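Local coordinates for protein purine nucleoside phosphorylase (Thermus thermophilus, PDB 1ODI) that probably catalyses the phosphate-dependent cleavage of purine nucleosides, releasing the free base and a pentose 1-phosphate, at residues E102-Q107 against A198-S203. Sequence-based numbering, arbitrary orientation.
Sequences ELIVAQ and AILAVS
I104 and L200 face each other as the central hydrogen-bonded pair of an antiparallel strand pairing, I104 N giving to L200 O at 2.7 Å and L200 N to I104 O at 2.8 Å. Two outer bonds, V202 N to E102 O and A106 N to A198 O, continue the pairing; the first lies almost in line with the carbonyl, C=O...N 168°.

Packing is closest on the face of I104, L200 and V202. With chi1 -64°, CG1 of I104 stands beside its backbone N, anti to the carbonyl carbon, and its CD1 meets V202 CG2 at 3.9 Å, the two side chains slanting across one another. Beta-branched I104 and V202 suit an extended backbone and shield its bonds with methyl groups, while L200 adds a long, flexible apolar side chain to this buried face. Further along, A106 and A198 are small enough for their CB atoms to come within 3.9 Å.

The face of L103, V105, I199 and A201 is looser between the strands: L103 CD2 stays 4.3 Å from A201 CB. I199 turns CG1 anti to its backbone N (chi1 -178°), bringing that carbon to 3.6 Å from I104 O, and helix 214-234 packs on I199 and L103. Past the last direct bond, a single water bridges the strands, donating to A106 O and accepting from A198 N. The solvent side is the other end, where partly exposed E102 sends its carboxylate off the neighbouring strand and OE2 is hydrogen-bonded to A99 N.

Strand 195-205 also pairs in parallel with strand 84-93, and 103-106 with 149-150, which places the antiparallel pair within the mixed sheet of the phosphorylase superfamily fold. Bound adenosine, touching S203, puts it beside the nucleoside site.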
loop_
_atom_site.group_PDB
_atom_site.type_symbol
_atom_site.label_atom_id
_atom_site.label_comp_id
_atom_site.label_asym_id
_atom_site.label_seq_id
_atom_site.Cartn_x
_atom_site.Cartn_y
_atom_site.Cartn_z
ATOM N N GLU A 102 -8.100 -10.997 -33.817
ATOM C CA GLU A 102 -6.830 -10.306 -33.989
ATOM C C GLU A 102 -5.799 -10.899 -33.043
ATOM O O GLU A 102 -6.141 -11.388 -31.961
ATOM C CB GLU A 102 -6.980 -8.814 -33.713
ATOM C CG GLU A 102 -7.671 -8.046 -34.821
ATOM C CD GLU A 102 -7.596 -6.539 -34.617
ATOM O OE1 GLU A 102 -6.466 -6.001 -34.518
ATOM O OE2 GLU A 102 -8.666 -5.895 -34.558
ATOM N N LEU A 103 -4.540 -10.859 -33.462
ATOM C CA LEU A 103 -3.443 -11.395 -32.671
ATOM C C LEU A 103 -2.681 -10.320 -31.900
ATOM O O LEU A 103 -2.496 -9.205 -32.385
ATOM C CB LEU A 103 -2.465 -12.133 -33.579
ATOM C CG LEU A 103 -3.005 -13.277 -34.432
ATOM C CD1 LEU A 103 -1.858 -13.862 -35.252
ATOM C CD2 LEU A 103 -3.638 -14.335 -33.547
ATOM N N ILE A 104 -2.222 -10.669 -30.702
ATOM C CA ILE A 104 -1.458 -9.734 -29.884
ATOM C C ILE A 104 -0.130 -10.341 -29.461
ATOM O O ILE A 104 -0.106 -11.407 -28.851
ATOM C CB ILE A 104 -2.221 -9.338 -28.600
ATOM C CG1 ILE A 104 -3.499 -8.577 -28.962
ATOM C CG2 ILE A 104 -1.332 -8.474 -27.721
ATOM C CD1 ILE A 104 -4.370 -8.231 -27.781
ATOM N N VAL A 105 0.975 -9.686 -29.816
ATOM C CA VAL A 105 2.291 -10.158 -29.393
ATOM C C VAL A 105 2.531 -9.293 -28.172
ATOM O O VAL A 105 2.685 -8.077 -28.293
ATOM C CB VAL A 105 3.390 -9.894 -30.449
ATOM C CG1 VAL A 105 4.732 -10.369 -29.928
ATOM C CG2 VAL A 105 3.072 -10.643 -31.730
ATOM N N ALA A 106 2.539 -9.918 -26.997
ATOM C CA ALA A 106 2.699 -9.204 -25.730
ATOM C C ALA A 106 4.092 -8.649 -25.436
ATOM O O ALA A 106 5.025 -9.389 -25.134
ATOM C CB ALA A 106 2.244 -10.101 -24.585
ATOM N N GLN A 107 4.213 -7.330 -25.505
ATOM C CA GLN A 107 5.478 -6.651 -25.252
ATOM C C GLN A 107 5.738 -6.593 -23.742
ATOM O O GLN A 107 6.878 -6.427 -23.289
ATOM C CB GLN A 107 5.418 -5.239 -25.846
ATOM C CG GLN A 107 6.608 -4.337 -25.528
ATOM C CD GLN A 107 6.385 -2.912 -26.004
ATOM O OE1 GLN A 107 5.252 -2.431 -26.031
ATOM N NE2 GLN A 107 7.461 -2.225 -26.364
ATOM N N ALA A 198 4.710 -14.421 -25.100
ATOM C CA ALA A 198 3.267 -14.596 -25.065
ATOM C C ALA A 198 2.595 -14.046 -26.303
ATOM O O ALA A 198 2.911 -12.955 -26.755
ATOM C CB ALA A 198 2.683 -13.934 -23.818
ATOM N N ILE A 199 1.682 -14.822 -26.865
ATOM C CA ILE A 199 0.938 -14.387 -28.031
ATOM C C ILE A 199 -0.521 -14.709 -27.748
ATOM O O ILE A 199 -0.860 -15.793 -27.256
ATOM C CB ILE A 199 1.438 -15.078 -29.328
ATOM C CG1 ILE A 199 0.654 -14.543 -30.526
ATOM C CG2 ILE A 199 1.336 -16.588 -29.205
ATOM C CD1 ILE A 199 1.176 -15.035 -31.861
ATOM N N LEU A 200 -1.389 -13.752 -28.038
ATOM C CA LEU A 200 -2.800 -13.922 -27.748
ATOM C C LEU A 200 -3.732 -13.689 -28.916
ATOM O O LEU A 200 -3.422 -12.951 -29.853
ATOM C CB LEU A 200 -3.175 -12.973 -26.614
ATOM C CG LEU A 200 -2.205 -13.064 -25.440
ATOM C CD1 LEU A 200 -1.919 -11.689 -24.894
ATOM C CD2 LEU A 200 -2.783 -13.973 -24.384
ATOM N N ALA A 201 -4.888 -14.329 -28.838
ATOM C CA ALA A 201 -5.924 -14.190 -29.846
ATOM C C ALA A 201 -7.125 -13.596 -29.118
ATOM O O ALA A 201 -7.670 -14.208 -28.204
ATOM C CB ALA A 201 -6.282 -15.548 -30.424
ATOM N N VAL A 202 -7.517 -12.388 -29.501
ATOM C CA VAL A 202 -8.657 -11.745 -28.869
ATOM C C VAL A 202 -9.880 -12.622 -29.102
ATOM O O VAL A 202 -10.215 -12.937 -30.249
ATOM C CB VAL A 202 -8.910 -10.357 -29.476
ATOM C CG1 VAL A 202 -10.066 -9.688 -28.763
ATOM C CG2 VAL A 202 -7.647 -9.511 -29.378
ATOM N N SER A 203 -10.541 -13.029 -28.020
ATOM C CA SER A 203 -11.725 -13.881 -28.141
ATOM C C SER A 203 -13.009 -13.147 -27.770
ATOM O O SER A 203 -14.113 -13.663 -27.961
ATOM C CB SER A 203 -11.569 -15.126 -27.266
ATOM O OG SER A 203 -11.302 -14.768 -25.927
HETATM O O HOH W 1 5.695 -11.973 -26.318
#